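Long-range contacts in protein Niban 2 (Homo sapiens, PDB 7CTP), which may suppress apoptosis and promote melanoma cell invasion in vitro, and is represented here by a piece that holds its PH domain and a large helical region: residues Pro352-Phe357 with Ser485-Phe490; Asp2-His7 with Trp267-Asp272; Gln29-Gln34 with Gly205-Asp210; Arg323-Pro328 with Ala508-Ser513. All coordinates share one frame; numbering follows the deposited sequence.

Interaction 1. Residues Pro352-Phe357 with Ser485-Phe490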
loop_
_atom_site.group_PDB
_atom_site.type_symbol
_atom_site.label_atom_id
_atom_site.label_comp_id
_atom_site.label_asym_id
_atom_site.label_seq_id
_atom_site.Cartn_x
_atom_site.Cartn_y
_atom_site.Cartn_z
ATOM N N PRO A 352 -5.556 -4.959 17.510
ATOM C CA PRO A 352 -4.593 -3.869 17.301
ATOM C C PRO A 352 -5.171 -2.716 16.498
ATOM O O PRO A 352 -4.872 -1.554 16.797
ATOM C CB PRO A 352 -3.437 -4.558 16.562
ATOM C CG PRO A 352 -4.076 -5.717 15.884
ATOM C CD PRO A 352 -5.119 -6.194 16.828
ATOM N N THR A 353 -5.997 -3.012 15.490
ATOM C CA THR A 353 -6.587 -1.956 14.670
ATOM C C THR A 353 -7.420 -1.007 15.517
ATOM O O THR A 353 -7.335 0.217 15.364
ATOM C CB THR A 353 -7.459 -2.556 13.564
ATOM O OG1 THR A 353 -6.682 -3.452 12.757
ATOM C CG2 THR A 353 -8.024 -1.440 12.681
ATOM N N SER A 354 -8.261 -1.562 16.390
ATOM C CA SER A 354 -9.129 -0.733 17.218
ATOM C C SER A 354 -8.326 0.040 18.255
ATOM O O SER A 354 -8.646 1.197 18.555
ATOM C CB SER A 354 -10.199 -1.596 17.877
ATOM O OG SER A 354 -11.032 -2.170 16.878
ATOM N N GLN A 355 -7.276 -0.575 18.810
ATOM C CA GLN A 355 -6.372 0.170 19.680
ATOM C C GLN A 355 -5.761 1.351 18.941
ATOM O O GLN A 355 -5.629 2.444 19.504
ATOM C CB GLN A 355 -5.279 -0.751 20.220
ATOM C CG GLN A 355 -5.775 -1.747 21.246
ATOM C CD GLN A 355 -4.704 -2.722 21.672
ATOM O OE1 GLN A 355 -3.646 -2.806 21.056
ATOM N NE2 GLN A 355 -4.978 -3.471 22.732
ATOM N N GLY A 356 -5.391 1.153 17.676
ATOM C CA GLY A 356 -4.775 2.231 16.921
ATOM C C GLY A 356 -5.724 3.387 16.664
ATOM O O GLY A 356 -5.348 4.556 16.792
ATOM N N PHE A 357 -6.970 3.078 16.299
ATOM C CA PHE A 357 -7.942 4.140 16.048
ATOM C C PHE A 357 -8.285 4.878 17.336
ATOM O O PHE A 357 -8.470 6.101 17.330
ATOM C CB PHE A 357 -9.199 3.561 15.402
ATOM C CG PHE A 357 -9.102 3.395 13.900
ATOM C CD1 PHE A 357 -8.312 2.398 13.347
ATOM C CD2 PHE A 357 -9.808 4.228 13.049
ATOM C CE1 PHE A 357 -8.219 2.242 11.978
ATOM C CE2 PHE A 357 -9.721 4.076 11.670
ATOM C CZ PHE A 357 -8.928 3.080 11.138
ATOM N N SER A 485 -17.245 2.996 10.818
ATOM C CA SER A 485 -17.473 2.750 9.396
ATOM C C SER A 485 -16.201 2.259 8.721
ATOM O O SER A 485 -16.210 1.247 8.009
ATOM C CB SER A 485 -17.972 4.022 8.710
ATOM O OG SER A 485 -19.258 4.373 9.189
ATOM N N VAL A 486 -15.092 2.962 8.959
ATOM C CA VAL A 486 -13.834 2.636 8.299
ATOM C C VAL A 486 -13.332 1.276 8.756
ATOM O O VAL A 486 -12.886 0.460 7.941
ATOM C CB VAL A 486 -12.799 3.747 8.551
ATOM C CG1 VAL A 486 -11.395 3.287 8.118
ATOM C CG2 VAL A 486 -13.198 5.017 7.806
ATOM N N ARG A 487 -13.424 0.994 10.059
ATOM C CA ARG A 487 -12.928 -0.284 10.558
ATOM C C ARG A 487 -13.772 -1.452 10.056
ATOM O O ARG A 487 -13.223 -2.498 9.690
ATOM C CB ARG A 487 -12.851 -0.262 12.085
ATOM C CG ARG A 487 -11.582 0.427 12.573
ATOM C CD ARG A 487 -11.475 0.413 14.087
ATOM N NE ARG A 487 -12.474 1.285 14.696
ATOM C CZ ARG A 487 -13.326 0.888 15.634
ATOM N NH1 ARG A 487 -13.288 -0.368 16.056
ATOM N NH2 ARG A 487 -14.210 1.738 16.145
ATOM N N LYS A 488 -15.099 -1.300 9.996
ATOM C CA LYS A 488 -15.914 -2.409 9.501
ATOM C C LYS A 488 -15.576 -2.738 8.053
ATOM O O LYS A 488 -15.484 -3.914 7.678
ATOM C CB LYS A 488 -17.406 -2.114 9.620
ATOM C CG LYS A 488 -18.233 -3.361 9.224
ATOM C CD LYS A 488 -19.548 -3.035 8.516
ATOM C CE LYS A 488 -20.010 -4.192 7.622
ATOM N NZ LYS A 488 -20.516 -5.375 8.388
ATOM N N ARG A 489 -15.416 -1.704 7.224
ATOM C CA ARG A 489 -15.036 -1.905 5.828
ATOM C C ARG A 489 -13.667 -2.563 5.727
ATOM O O ARG A 489 -13.447 -3.450 4.889
ATOM C CB ARG A 489 -15.045 -0.568 5.089
ATOM C CG ARG A 489 -14.824 -0.649 3.574
ATOM C CD ARG A 489 -14.663 0.760 2.992
ATOM N NE ARG A 489 -15.455 1.746 3.732
ATOM C CZ ARG A 489 -15.057 2.988 4.011
ATOM N NH1 ARG A 489 -13.864 3.423 3.616
ATOM N NH2 ARG A 489 -15.860 3.801 4.689
ATOM N N PHE A 490 -12.740 -2.143 6.588
ATOM C CA PHE A 490 -11.388 -2.683 6.571
ATOM C C PHE A 490 -11.381 -4.153 6.967
ATOM O O PHE A 490 -10.716 -4.977 6.329
ATOM C CB PHE A 490 -10.506 -1.853 7.502
ATOM C CG PHE A 490 -9.128 -2.413 7.721
ATOM C CD1 PHE A 490 -8.202 -2.457 6.687
ATOM C CD2 PHE A 490 -8.755 -2.884 8.967
ATOM C CE1 PHE A 490 -6.926 -2.969 6.905
ATOM C CE2 PHE A 490 -7.486 -3.392 9.187
ATOM C CZ PHE A 490 -6.572 -3.435 8.149
#
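Ser354 OG is gripped from two directions: it is hydrogen-bonded to Met350 O, one turn earlier in its own helix, and it accepts a weak bond from Arg487 NH1 of the facing helix, 3.0 Å away with an N-H...O angle of only 125°. Arg487 makes most of its contacts with its stem. Its aliphatic stem runs past Phe357 in the opposite direction, and Arg487 CG sits over the middle of the ring, 3.8 Å from the centroid, in a CH-pi contact. Arg487 CD follows on the same chain at 3.8 Å from Phe357 CD1, and a bend at chi3 (-70°) then turns NE off the line of the stem. Val486 CG1 reaches the far end of the ring, 3.9 Å from Phe357 CZ. Next along, Thr353 OG1 lies at the edge of the Phe490 ring, 3.7 Å from CE2, while bonded to Leu349 O. An alanine in place of Phe357 would probably open a gap beside Val486 CG1 and leave the Arg487 stem free to shift. The two segments, from helices 342-378 and 464-511, run nearly antiparallel at 158°, and His435 and Met436 of helix 422-455 also touch Phe357. With Arg487 NE bonded to Ser483 OG, the buried guanidinium is anchored chiefly in its own helix, and the ring contact probably contributes more to the interface than the weak bond.

Interaction 2. Residues Asp2-His7 with Trp267-Asp272; sequences DVLSTH and WIQISD
Val3 and Leu4, in the first turn of a short N-capped helix, lie across one turn of the long helix 260-337, the two segments meeting at 69°. In the tight part, methyl groups pack on Ile270 and on the Gln269 side chain. Val3 CG2 stands 3.8 Å from Ile270 CD1, and Leu4 CD2 reaches in over the backbone, 3.9 Å from Ile270 CA. Gln269 closes the other flank: with CG anti to its backbone N (chi1 -171°) and the chain extended beyond, it crosses both residues, Leu4 CD2 lying 4.0 Å from Gln269 CG and Val3 CG1 only 3.1 Å from Gln269 OE1, methyl against amide oxygen. An alanine at Gln269 would probably leave Val3 CG1 without its amide neighbour and open a gap beside the Leu4 CD2 methyl. Ile270 is also backed by Leu252 of helix 232-252. The other side of helix 3-7 is exposed, and its polar groups bond among themselves. Gly1, which is myristoylated in the natural protein although no lipid is present here, precedes the cap residue Asp2. Ser5 N gives Asp2 OD1 a 2.8 Å bond, nearly straight at 163°, that arrives from above the carboxylate plane, and Thr6 OG1 donates to Asp2 O at 2.7 Å.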
loop_
_atom_site.group_PDB
_atom_site.type_symbol
_atom_site.label_atom_id
_atom_site.label_comp_id
_atom_site.label_asym_id
_atom_site.label_seq_id
_atom_site.Cartn_x
_atom_site.Cartn_y
_atom_site.Cartn_z
ATOM N N ASP A 2 34.208 -4.505 -14.503
ATOM C CA ASP A 2 33.400 -4.492 -13.293
ATOM C C ASP A 2 32.258 -5.501 -13.408
ATOM O O ASP A 2 32.074 -6.170 -14.432
ATOM C CB ASP A 2 32.866 -3.089 -13.021
ATOM C CG ASP A 2 31.928 -2.599 -14.102
ATOM O OD1 ASP A 2 30.778 -3.081 -14.156
ATOM O OD2 ASP A 2 32.344 -1.741 -14.906
ATOM N N VAL A 3 31.484 -5.605 -12.328
ATOM C CA VAL A 3 30.470 -6.651 -12.243
ATOM C C VAL A 3 29.367 -6.420 -13.269
ATOM O O VAL A 3 28.870 -7.368 -13.893
ATOM C CB VAL A 3 29.913 -6.733 -10.808
ATOM C CG1 VAL A 3 29.433 -5.365 -10.350
ATOM C CG2 VAL A 3 28.791 -7.763 -10.731
ATOM N N LEU A 4 28.967 -5.163 -13.465
ATOM C CA LEU A 4 27.852 -4.877 -14.362
ATOM C C LEU A 4 28.269 -5.008 -15.821
ATOM O O LEU A 4 27.512 -5.531 -16.646
ATOM C CB LEU A 4 27.295 -3.480 -14.075
ATOM C CG LEU A 4 26.629 -3.264 -12.713
ATOM C CD1 LEU A 4 25.999 -1.890 -12.628
ATOM C CD2 LEU A 4 25.591 -4.348 -12.404
ATOM N N SER A 5 29.479 -4.560 -16.161
ATOM C CA SER A 5 29.918 -4.659 -17.547
ATOM C C SER A 5 30.162 -6.107 -17.933
ATOM O O SER A 5 29.973 -6.480 -19.096
ATOM C CB SER A 5 31.179 -3.829 -17.771
ATOM O OG SER A 5 32.224 -4.278 -16.926
ATOM N N THR A 6 30.549 -6.938 -16.964
ATOM C CA THR A 6 30.827 -8.342 -17.240
ATOM C C THR A 6 29.545 -9.145 -17.396
ATOM O O THR A 6 29.380 -9.879 -18.376
ATOM C CB THR A 6 31.684 -8.939 -16.129
ATOM O OG1 THR A 6 32.891 -8.179 -16.004
ATOM C CG2 THR A 6 32.024 -10.396 -16.452
ATOM N N HIS A 7 28.623 -9.014 -16.443
ATOM C CA HIS A 7 27.474 -9.902 -16.389
ATOM C C HIS A 7 26.211 -9.304 -16.981
ATOM O O HIS A 7 25.315 -10.062 -17.375
ATOM C CB HIS A 7 27.219 -10.338 -14.946
ATOM C CG HIS A 7 28.391 -11.028 -14.323
ATOM N ND1 HIS A 7 28.878 -12.228 -14.795
ATOM C CD2 HIS A 7 29.192 -10.673 -13.291
ATOM C CE1 HIS A 7 29.921 -12.590 -14.069
ATOM N NE2 HIS A 7 30.131 -11.665 -13.148
ATOM N N TRP A 267 25.451 -9.711 -6.286
ATOM C CA TRP A 267 24.099 -9.978 -6.769
ATOM C C TRP A 267 23.185 -8.779 -6.525
ATOM O O TRP A 267 22.349 -8.441 -7.375
ATOM C CB TRP A 267 23.510 -11.235 -6.128
ATOM C CG TRP A 267 22.058 -11.299 -6.444
ATOM C CD1 TRP A 267 21.020 -11.028 -5.601
ATOM C CD2 TRP A 267 21.479 -11.544 -7.727
ATOM N NE1 TRP A 267 19.827 -11.122 -6.273
ATOM C CE2 TRP A 267 20.078 -11.440 -7.581
ATOM C CE3 TRP A 267 22.007 -11.861 -8.982
ATOM C CZ2 TRP A 267 19.194 -11.644 -8.644
ATOM C CZ3 TRP A 267 21.123 -12.069 -10.044
ATOM C CH2 TRP A 267 19.734 -11.955 -9.867
ATOM N N ILE A 268 23.338 -8.116 -5.372
ATOM C CA ILE A 268 22.530 -6.931 -5.081
ATOM C C ILE A 268 22.768 -5.854 -6.130
ATOM O O ILE A 268 21.828 -5.188 -6.584
ATOM C CB ILE A 268 22.828 -6.418 -3.656
ATOM C CG1 ILE A 268 22.254 -7.384 -2.613
ATOM C CG2 ILE A 268 22.258 -5.002 -3.471
ATOM C CD1 ILE A 268 22.958 -7.321 -1.260
ATOM N N GLN A 269 24.026 -5.673 -6.542
ATOM C CA GLN A 269 24.341 -4.680 -7.565
ATOM C C GLN A 269 23.716 -5.047 -8.907
ATOM O O GLN A 269 23.166 -4.184 -9.605
ATOM C CB GLN A 269 25.859 -4.534 -7.693
ATOM C CG GLN A 269 26.296 -3.375 -8.578
ATOM C CD GLN A 269 27.759 -3.020 -8.389
ATOM O OE1 GLN A 269 28.538 -3.804 -7.837
ATOM N NE2 GLN A 269 28.140 -1.831 -8.843
ATOM N N ILE A 270 23.805 -6.324 -9.288
ATOM C CA ILE A 270 23.191 -6.793 -10.531
ATOM C C ILE A 270 21.678 -6.619 -10.485
ATOM O O ILE A 270 21.060 -6.152 -11.447
ATOM C CB ILE A 270 23.571 -8.260 -10.792
ATOM C CG1 ILE A 270 25.063 -8.374 -11.107
ATOM C CG2 ILE A 270 22.703 -8.842 -11.936
ATOM C CD1 ILE A 270 25.598 -9.786 -10.998
ATOM N N SER A 271 21.060 -7.008 -9.365
ATOM C CA SER A 271 19.605 -6.918 -9.238
ATOM C C SER A 271 19.129 -5.479 -9.398
ATOM O O SER A 271 18.115 -5.212 -10.064
ATOM C CB SER A 271 19.160 -7.474 -7.890
ATOM O OG SER A 271 17.748 -7.538 -7.798
ATOM N N ASP A 272 19.830 -4.533 -8.762
ATOM C CA ASP A 272 19.425 -3.134 -8.876
ATOM C C ASP A 272 19.493 -2.648 -10.315
ATOM O O ASP A 272 18.625 -1.884 -10.762
ATOM C CB ASP A 272 20.292 -2.225 -8.005
ATOM C CG ASP A 272 19.882 -0.756 -8.152
ATOM O OD1 ASP A 272 18.803 -0.387 -7.647
ATOM O OD2 ASP A 272 20.601 0.017 -8.811
#

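Interaction 3. Residues Gln29-Gln34 with Gly205-Asp210; sequences QFYEDQ and GPAFTD
Tyr31 meets Phe208 with a ring edge, in a contact made against backbone more than side chain. Its CG is anti to the backbone N (chi1 178°), and CE1 ends 3.8 Å from Phe208 N, with Phe208 CA in the plane of the ring. The apolar contacts extend from the same atom: Tyr31 CE1 is 4.1 Å from Ala207 CB and equally far from Phe208 CB. Phe286 of helix 260-337 meets both the Tyr31 and Phe208 rings edge-to-face, tying a third helix into the group. Gln34 contributes its stem as well, Gln34 CB resting 3.7 Å from Ala207 O. The polar link is indirect. One water donates to Gln34 OE1 at 2.9 Å and to Asp210 OD2 at 3.1 Å, bridging an amide and a carboxylate whose planes stand 80° apart. Both ends have further partners: Asn534 ND2 bonds to Gln34 OE1, and Arg213 makes a salt bridge with Asp210 OD1. Beside the small Ala207 the backbones come close, Gln34 CA and Ala207 CA being 5.2 Å apart. The two segment axes approach to 8.5 Å at 141°, a close, roughly antiparallel helix-helix packing of the kind found in helical bundles, here joining helices 10-48 and 204-218.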
loop_
_atom_site.group_PDB
_atom_site.type_symbol
_atom_site.label_atom_id
_atom_site.label_comp_id
_atom_site.label_asym_id
_atom_site.label_seq_id
_atom_site.Cartn_x
_atom_site.Cartn_y
_atom_site.Cartn_z
ATOM N N GLN A 29 -2.618 -7.525 -21.387
ATOM C CA GLN A 29 -3.857 -8.161 -21.841
ATOM C C GLN A 29 -4.839 -8.325 -20.687
ATOM O O GLN A 29 -6.031 -8.033 -20.833
ATOM C CB GLN A 29 -3.562 -9.513 -22.493
ATOM C CG GLN A 29 -2.720 -9.427 -23.756
ATOM C CD GLN A 29 -2.343 -10.795 -24.310
ATOM O OE1 GLN A 29 -1.851 -11.667 -23.584
ATOM N NE2 GLN A 29 -2.574 -10.989 -25.601
ATOM N N PHE A 30 -4.356 -8.770 -19.522
ATOM C CA PHE A 30 -5.213 -8.793 -18.335
ATOM C C PHE A 30 -5.717 -7.397 -17.988
ATOM O O PHE A 30 -6.881 -7.221 -17.599
ATOM C CB PHE A 30 -4.461 -9.381 -17.134
ATOM C CG PHE A 30 -4.328 -10.879 -17.164
ATOM C CD1 PHE A 30 -5.402 -11.691 -16.830
ATOM C CD2 PHE A 30 -3.119 -11.474 -17.492
ATOM C CE1 PHE A 30 -5.271 -13.080 -16.846
ATOM C CE2 PHE A 30 -2.985 -12.864 -17.510
ATOM C CZ PHE A 30 -4.065 -13.660 -17.188
ATOM N N TYR A 31 -4.849 -6.389 -18.109
ATOM C CA TYR A 31 -5.222 -5.029 -17.732
ATOM C C TYR A 31 -6.310 -4.472 -18.654
ATOM O O TYR A 31 -7.318 -3.927 -18.182
ATOM C CB TYR A 31 -3.981 -4.133 -17.745
ATOM C CG TYR A 31 -4.274 -2.700 -17.423
ATOM C CD1 TYR A 31 -4.541 -2.309 -16.122
ATOM C CD2 TYR A 31 -4.312 -1.737 -18.423
ATOM C CE1 TYR A 31 -4.822 -0.995 -15.817
ATOM C CE2 TYR A 31 -4.599 -0.428 -18.129
ATOM C CZ TYR A 31 -4.852 -0.061 -16.832
ATOM O OH TYR A 31 -5.134 1.240 -16.529
ATOM N N GLU A 32 -6.126 -4.598 -19.973
ATOM C CA GLU A 32 -7.140 -4.105 -20.899
ATOM C C GLU A 32 -8.463 -4.836 -20.705
ATOM O O GLU A 32 -9.533 -4.218 -20.785
ATOM C CB GLU A 32 -6.658 -4.229 -22.348
ATOM C CG GLU A 32 -5.542 -3.242 -22.701
ATOM C CD GLU A 32 -5.266 -3.154 -24.200
ATOM O OE1 GLU A 32 -6.220 -2.912 -24.978
ATOM O OE2 GLU A 32 -4.087 -3.300 -24.590
ATOM N N ASP A 33 -8.412 -6.138 -20.416
ATOM C CA ASP A 33 -9.641 -6.873 -20.120
ATOM C C ASP A 33 -10.301 -6.347 -18.851
ATOM O O ASP A 33 -11.524 -6.154 -18.811
ATOM C CB ASP A 33 -9.351 -8.368 -19.989
ATOM C CG ASP A 33 -9.218 -9.070 -21.327
ATOM O OD1 ASP A 33 -9.547 -8.459 -22.369
ATOM O OD2 ASP A 33 -8.772 -10.237 -21.337
ATOM N N GLN A 34 -9.503 -6.088 -17.806
ATOM C CA GLN A 34 -10.063 -5.630 -16.535
ATOM C C GLN A 34 -10.623 -4.217 -16.632
ATOM O O GLN A 34 -11.533 -3.871 -15.879
ATOM C CB GLN A 34 -9.005 -5.661 -15.425
ATOM C CG GLN A 34 -8.696 -7.038 -14.834
ATOM C CD GLN A 34 -9.937 -7.801 -14.372
ATOM O OE1 GLN A 34 -10.724 -7.301 -13.570
ATOM N NE2 GLN A 34 -10.113 -9.014 -14.892
ATOM N N GLY A 205 -7.279 2.396 -10.547
ATOM C CA GLY A 205 -6.766 1.652 -9.418
ATOM C C GLY A 205 -7.245 0.215 -9.365
ATOM O O GLY A 205 -6.444 -0.726 -9.389
ATOM N N PRO A 206 -8.568 0.016 -9.280
ATOM C CA PRO A 206 -9.094 -1.360 -9.270
ATOM C C PRO A 206 -8.740 -2.166 -10.509
ATOM O O PRO A 206 -8.477 -3.367 -10.399
ATOM C CB PRO A 206 -10.615 -1.150 -9.152
ATOM C CG PRO A 206 -10.754 0.168 -8.481
ATOM C CD PRO A 206 -9.622 1.011 -9.000
ATOM N N ALA A 207 -8.741 -1.548 -11.693
ATOM C CA ALA A 207 -8.368 -2.287 -12.897
ATOM C C ALA A 207 -6.934 -2.782 -12.784
ATOM O O ALA A 207 -6.630 -3.931 -13.115
ATOM C CB ALA A 207 -8.544 -1.421 -14.140
ATOM N N PHE A 208 -6.042 -1.923 -12.289
ATOM C CA PHE A 208 -4.643 -2.319 -12.188
ATOM C C PHE A 208 -4.453 -3.422 -11.153
ATOM O O PHE A 208 -3.808 -4.443 -11.427
ATOM C CB PHE A 208 -3.773 -1.109 -11.858
ATOM C CG PHE A 208 -2.317 -1.439 -11.784
ATOM C CD1 PHE A 208 -1.547 -1.508 -12.934
ATOM C CD2 PHE A 208 -1.729 -1.726 -10.566
ATOM C CE1 PHE A 208 -0.193 -1.834 -12.859
ATOM C CE2 PHE A 208 -0.387 -2.064 -10.492
ATOM C CZ PHE A 208 0.378 -2.114 -11.638
ATOM N N THR A 209 -4.992 -3.236 -9.948
ATOM C CA THR A 209 -4.692 -4.213 -8.906
ATOM C C THR A 209 -5.388 -5.545 -9.172
ATOM O O THR A 209 -4.834 -6.608 -8.869
ATOM C CB THR A 209 -5.055 -3.652 -7.534
ATOM O OG1 THR A 209 -6.442 -3.314 -7.515
ATOM C CG2 THR A 209 -4.255 -2.402 -7.264
ATOM N N ASP A 210 -6.594 -5.515 -9.755
ATOM C CA ASP A 210 -7.233 -6.761 -10.167
ATOM C C ASP A 210 -6.459 -7.436 -11.290
ATOM O O ASP A 210 -6.336 -8.663 -11.309
ATOM C CB ASP A 210 -8.683 -6.515 -10.596
ATOM C CG ASP A 210 -9.612 -6.257 -9.418
ATOM O OD1 ASP A 210 -9.353 -6.790 -8.317
ATOM O OD2 ASP A 210 -10.600 -5.510 -9.597
HETATM O O HOH W 1 -11.590 -4.795 -12.471
#

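Interaction 4. Residues Arg323-Pro328 with Ala508-Ser513; sequences RAFILP and APTCKS
Phe325 CG and Ile326 CG1 lie anti to their backbone N (chi1 166° and -158°), and a chi2 of 53° then sets Ile326 CD1 against Thr510 and Cys511. On the other helix Thr510 CG2 is likewise anti to its backbone N, so that a methyl group and not the hydroxyl faces the partner. Ile326 CD1 touches both residues, at 3.7 Å from Thr510 CG2 and 3.4 Å from Cys511 SG. The second distance is short for a carbon-sulfur pair, a sign of tight packing. The Phe325 ring slides past Thr510 in the opposite direction and turns its edge to the backbone: Thr510 O lies in the ring plane, 3.6 Å from Phe325 CZ, while Thr510 CG2 is 3.9 Å from the same CZ. Cys511 SG approaches obliquely, 3.9 Å from Phe325 CE2 and 5.1 Å from the ring centroid, which makes a sulfur-aromatic contact. Tyr536 of helix 532-555 touches both Ile326 and Cys511, and Arg517 adds a cation-pi contact to Phe325. The contact thus joins helix 260-337, near its C-terminal end, to the C-terminal part of helix 464-511. Dispersion between methyls, sulfur and ring probably does most of the work, helped perhaps by the weakly positive ring edge turned to the carbonyl oxygen of Thr510.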
loop_
_atom_site.group_PDB
_atom_site.type_symbol
_atom_site.label_atom_id
_atom_site.label_comp_id
_atom_site.label_asym_id
_atom_site.label_seq_id
_atom_site.Cartn_x
_atom_site.Cartn_y
_atom_site.Cartn_z
ATOM N N ARG A 323 -23.033 -20.510 -11.021
ATOM C CA ARG A 323 -23.545 -20.978 -9.732
ATOM C C ARG A 323 -23.965 -22.439 -9.804
ATOM O O ARG A 323 -23.560 -23.261 -8.971
ATOM C CB ARG A 323 -24.728 -20.117 -9.295
ATOM C CG ARG A 323 -24.383 -18.906 -8.482
ATOM C CD ARG A 323 -25.639 -18.239 -7.946
ATOM N NE ARG A 323 -25.624 -16.795 -8.176
ATOM C CZ ARG A 323 -26.370 -16.168 -9.082
ATOM N NH1 ARG A 323 -27.210 -16.851 -9.848
ATOM N NH2 ARG A 323 -26.282 -14.852 -9.214
ATOM N N ALA A 324 -24.784 -22.778 -10.802
ATOM C CA ALA A 324 -25.225 -24.159 -10.981
ATOM C C ALA A 324 -24.045 -25.118 -10.997
ATOM O O ALA A 324 -24.139 -26.243 -10.493
ATOM C CB ALA A 324 -26.033 -24.291 -12.273
ATOM N N PHE A 325 -22.913 -24.672 -11.541
ATOM C CA PHE A 325 -21.745 -25.523 -11.727
ATOM C C PHE A 325 -20.912 -25.642 -10.452
ATOM O O PHE A 325 -20.483 -26.741 -10.083
ATOM C CB PHE A 325 -20.915 -24.966 -12.886
ATOM C CG PHE A 325 -19.524 -25.524 -12.991
ATOM C CD1 PHE A 325 -19.312 -26.850 -13.326
ATOM C CD2 PHE A 325 -18.422 -24.701 -12.802
ATOM C CE1 PHE A 325 -18.026 -27.352 -13.438
ATOM C CE2 PHE A 325 -17.136 -25.198 -12.913
ATOM C CZ PHE A 325 -16.939 -26.526 -13.230
ATOM N N ILE A 326 -20.688 -24.535 -9.749
ATOM C CA ILE A 326 -19.672 -24.500 -8.705
ATOM C C ILE A 326 -20.232 -24.293 -7.299
ATOM O O ILE A 326 -19.513 -24.572 -6.325
ATOM C CB ILE A 326 -18.607 -23.426 -9.014
ATOM C CG1 ILE A 326 -17.312 -23.747 -8.267
ATOM C CG2 ILE A 326 -19.106 -22.058 -8.587
ATOM C CD1 ILE A 326 -16.821 -25.159 -8.523
ATOM N N LEU A 327 -21.468 -23.812 -7.155
ATOM C CA LEU A 327 -21.964 -23.459 -5.825
ATOM C C LEU A 327 -21.944 -24.622 -4.835
ATOM O O LEU A 327 -21.550 -24.394 -3.679
ATOM C CB LEU A 327 -23.375 -22.867 -5.926
ATOM C CG LEU A 327 -23.877 -22.129 -4.689
ATOM C CD1 LEU A 327 -22.881 -21.063 -4.282
ATOM C CD2 LEU A 327 -25.240 -21.513 -4.944
ATOM N N PRO A 328 -22.349 -25.854 -5.190
ATOM C CA PRO A 328 -22.271 -26.946 -4.202
ATOM C C PRO A 328 -20.887 -27.125 -3.599
ATOM O O PRO A 328 -20.737 -27.110 -2.370
ATOM C CB PRO A 328 -22.698 -28.175 -5.015
ATOM C CG PRO A 328 -23.609 -27.632 -6.053
ATOM C CD PRO A 328 -23.005 -26.303 -6.433
ATOM N N ALA A 508 -9.653 -24.497 -8.027
ATOM C CA ALA A 508 -9.045 -24.405 -9.355
ATOM C C ALA A 508 -9.052 -25.719 -10.132
ATOM O O ALA A 508 -9.314 -25.672 -11.348
ATOM C CB ALA A 508 -7.619 -23.855 -9.244
ATOM N N PRO A 509 -8.765 -26.891 -9.540
ATOM C CA PRO A 509 -8.841 -28.126 -10.337
ATOM C C PRO A 509 -10.225 -28.382 -10.900
ATOM O O PRO A 509 -10.352 -28.971 -11.981
ATOM C CB PRO A 509 -8.423 -29.217 -9.342
ATOM C CG PRO A 509 -7.619 -28.508 -8.319
ATOM C CD PRO A 509 -8.273 -27.167 -8.179
ATOM N N THR A 510 -11.270 -27.926 -10.214
ATOM C CA THR A 510 -12.622 -28.093 -10.732
ATOM C C THR A 510 -12.886 -27.143 -11.893
ATOM O O THR A 510 -13.460 -27.540 -12.915
ATOM C CB THR A 510 -13.643 -27.874 -9.612
ATOM O OG1 THR A 510 -13.447 -28.858 -8.584
ATOM C CG2 THR A 510 -15.060 -27.993 -10.145
ATOM N N CYS A 511 -12.444 -25.892 -11.768
ATOM C CA CYS A 511 -12.953 -24.791 -12.587
ATOM C C CYS A 511 -12.062 -24.376 -13.748
ATOM O O CYS A 511 -12.588 -24.005 -14.803
ATOM C CB CYS A 511 -13.191 -23.552 -11.722
ATOM S SG CYS A 511 -14.463 -23.743 -10.513
ATOM N N LYS A 512 -10.736 -24.370 -13.572
ATOM C CA LYS A 512 -9.886 -23.635 -14.509
ATOM C C LYS A 512 -10.016 -24.180 -15.924
ATOM O O LYS A 512 -9.959 -23.419 -16.898
ATOM C CB LYS A 512 -8.424 -23.655 -14.058
ATOM C CG LYS A 512 -7.525 -22.776 -14.941
ATOM C CD LYS A 512 -6.201 -22.388 -14.281
ATOM C CE LYS A 512 -5.787 -23.343 -13.171
ATOM N NZ LYS A 512 -4.827 -22.713 -12.206
ATOM N N SER A 513 -10.216 -25.491 -16.057
ATOM C CA SER A 513 -10.384 -26.074 -17.383
ATOM C C SER A 513 -11.783 -25.832 -17.935
ATOM O O SER A 513 -11.977 -25.840 -19.156
ATOM C CB SER A 513 -10.099 -27.573 -17.337
ATOM O OG SER A 513 -11.034 -28.226 -16.494
#

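In the fold
From the N terminus, interaction 2 opens first with Asp2-His7 and interaction 3 follows at Gln29-Gln34. Interaction 3 closes at Gly205-Asp210, enclosing the PH domain in its loop, and interaction 2 closes afterwards at Trp267-Asp272, so the smaller loop sits within the larger. The second half repeats this order: interaction 4 opens at Arg323-Pro328, interaction 1 opens and closes inside it, and interaction 4 ends at Ala508-Ser513. No two loops cross. Helix 260-337 joins the halves, carrying interactions 2 and 4 with centres 47 Å apart. Interaction 3 ties helix 10-48 to 204-218; interaction 1 ties 342-378 to 464-511, which interaction 4 also uses. Interactions 1 and 2 lie on opposite sides of the chain's centre.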